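Local coordinates for hypothetical protein (Bacteroides caccae, PDB 4M8R) that is of unknown function but probably combines an N-terminal Ig-like domain with a WD40-like beta-propeller domain, at residues Ile11-Ala16 with Asp36-Gly41. Numbering follows the deposited sequence.
Sequences ILVTNA and DGFQEG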
loop_
_atom_site.group_PDB
_atom_site.type_symbol
_atom_site.label_atom_id
_atom_site.label_comp_id
_atom_site.label_asym_id
_atom_site.label_seq_id
_atom_site.Cartn_x
_atom_site.Cartn_y
_atom_site.Cartn_z
ATOM N N ILE A 11 -43.817 -7.249 -7.670
ATOM C CA ILE A 11 -43.506 -5.867 -8.044
ATOM C C ILE A 11 -43.822 -4.997 -6.831
ATOM O O ILE A 11 -44.947 -5.018 -6.335
ATOM C CB ILE A 11 -44.352 -5.385 -9.243
ATOM C CG1 ILE A 11 -44.142 -6.296 -10.460
ATOM C CG2 ILE A 11 -44.002 -3.945 -9.596
ATOM C CD1 ILE A 11 -45.261 -6.221 -11.478
ATOM N N LEU A 12 -42.844 -4.237 -6.355
ATOM C CA LEU A 12 -43.001 -3.500 -5.100
ATOM C C LEU A 12 -43.971 -2.325 -5.226
ATOM O O LEU A 12 -44.841 -2.135 -4.371
ATOM C CB LEU A 12 -41.645 -3.001 -4.596
ATOM C CG LEU A 12 -40.576 -4.068 -4.333
ATOM C CD1 LEU A 12 -39.337 -3.432 -3.725
ATOM C CD2 LEU A 12 -41.099 -5.176 -3.430
ATOM N N VAL A 13 -43.809 -1.538 -6.284
ATOM C CA VAL A 13 -44.627 -0.350 -6.502
ATOM C C VAL A 13 -44.922 -0.184 -7.985
ATOM O O VAL A 13 -44.103 -0.527 -8.837
ATOM C CB VAL A 13 -43.952 0.936 -5.957
ATOM C CG1 VAL A 13 -43.933 0.939 -4.434
ATOM C CG2 VAL A 13 -42.538 1.099 -6.500
ATOM N N THR A 14 -46.097 0.355 -8.279
ATOM C CA THR A 14 -46.554 0.531 -9.649
ATOM C C THR A 14 -46.551 2.007 -10.022
ATOM O O THR A 14 -46.569 2.875 -9.140
ATOM C CB THR A 14 -47.971 -0.026 -9.799
ATOM O OG1 THR A 14 -48.761 0.399 -8.680
ATOM C CG2 THR A 14 -47.934 -1.548 -9.844
ATOM N N ASN A 15 -46.515 2.284 -11.329
ATOM C CA ASN A 15 -46.473 3.657 -11.849
ATOM C C ASN A 15 -45.399 4.490 -11.160
ATOM O O ASN A 15 -45.618 5.658 -10.836
ATOM C CB ASN A 15 -47.831 4.331 -11.676
ATOM C CG ASN A 15 -48.959 3.496 -12.220
ATOM O OD1 ASN A 15 -49.829 3.053 -11.473
ATOM N ND2 ASN A 15 -48.940 3.253 -13.526
ATOM N N ALA A 16 -44.240 3.877 -10.941
ATOM C CA ALA A 16 -43.194 4.480 -10.136
ATOM C C ALA A 16 -42.073 5.054 -10.982
ATOM O O ALA A 16 -41.931 4.733 -12.156
ATOM C CB ALA A 16 -42.636 3.454 -9.161
ATOM N N ASP A 36 -47.217 4.043 -6.563
ATOM C CA ASP A 36 -48.305 3.554 -5.717
ATOM C C ASP A 36 -47.863 2.281 -5.010
ATOM O O ASP A 36 -47.305 1.387 -5.641
ATOM C CB ASP A 36 -49.551 3.269 -6.562
ATOM C CG ASP A 36 -50.041 4.495 -7.324
ATOM O OD1 ASP A 36 -49.938 5.622 -6.788
ATOM O OD2 ASP A 36 -50.538 4.331 -8.462
ATOM N N GLY A 37 -48.090 2.214 -3.701
ATOM C CA GLY A 37 -47.819 1.001 -2.926
ATOM C C GLY A 37 -46.620 1.047 -1.991
ATOM O O GLY A 37 -46.159 0.006 -1.530
ATOM N N PHE A 38 -46.112 2.239 -1.689
ATOM C CA PHE A 38 -45.045 2.362 -0.698
ATOM C C PHE A 38 -45.542 1.944 0.678
ATOM O O PHE A 38 -46.743 2.010 0.960
ATOM C CB PHE A 38 -44.496 3.787 -0.658
ATOM C CG PHE A 38 -43.750 4.173 -1.901
ATOM C CD1 PHE A 38 -42.403 3.865 -2.043
ATOM C CD2 PHE A 38 -44.396 4.830 -2.936
ATOM C CE1 PHE A 38 -41.717 4.216 -3.192
ATOM C CE2 PHE A 38 -43.712 5.183 -4.084
ATOM C CZ PHE A 38 -42.375 4.878 -4.215
ATOM N N GLN A 39 -44.611 1.512 1.528
ATOM C CA GLN A 39 -44.949 0.976 2.845
ATOM C C GLN A 39 -44.027 1.532 3.920
ATOM O O GLN A 39 -42.898 1.928 3.633
ATOM C CB GLN A 39 -44.861 -0.546 2.832
ATOM C CG GLN A 39 -45.748 -1.204 1.788
ATOM C CD GLN A 39 -45.876 -2.707 1.973
ATOM O OE1 GLN A 39 -45.268 -3.292 2.869
ATOM N NE2 GLN A 39 -46.678 -3.339 1.124
ATOM N N GLU A 40 -44.520 1.566 5.158
ATOM C CA GLU A 40 -43.707 1.974 6.302
ATOM C C GLU A 40 -42.502 1.053 6.382
ATOM O O GLU A 40 -42.645 -0.171 6.359
ATOM C CB GLU A 40 -44.488 1.857 7.615
ATOM C CG GLU A 40 -45.641 2.835 7.788
ATOM C CD GLU A 40 -46.527 2.481 8.977
ATOM O OE1 GLU A 40 -45.985 2.094 10.039
ATOM O OE2 GLU A 40 -47.768 2.589 8.853
ATOM N N GLY A 41 -41.318 1.640 6.457
ATOM C CA GLY A 41 -40.099 0.857 6.577
ATOM C C GLY A 41 -39.371 0.638 5.266
ATOM O O GLY A 41 -38.240 0.160 5.276
#
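A single antiparallel bridge at the edge of the N-terminal Ig-like domain pairs Thr-14 with Asp-36, where strand 30-36 ends. The pair is of the hydrogen-bonded kind: Thr-14 N donates to Asp-36 O at 3.1 Å, and Asp-36 N returns a bond to Thr-14 O at 2.9 Å, both nearly straight. Both side chains lie on the same face of the sheet and both residues are exposed, which suits their polarity; the side chains cross at about a right angle, with Thr-14 OG1 3.7 Å from Asp-36 CB.

Val-13 instead turns inward. With CG1 anti to the carbonyl carbon (chi1 -70°), that methyl is set over the centre of the Phe-38 ring, 3.9 Å from the ring centroid and 4° off the normal, a CH-pi contact in which one methyl of the beta-branched valine meets the ring face. Leu-94 of strand 88-96 touches both buried side chains, tying the contact to another strand of the domain. Between bridge and ring, Gly-37 takes a positive phi of 108°, where a side chain would jam against the carbonyl oxygen of Asp-36. Two backbone bonds thus set the register, the polar side chains of the exposed pair share one face, and the aliphatic-aromatic contact helps bury Val-13 and Phe-38 just where the chain leaves the strand.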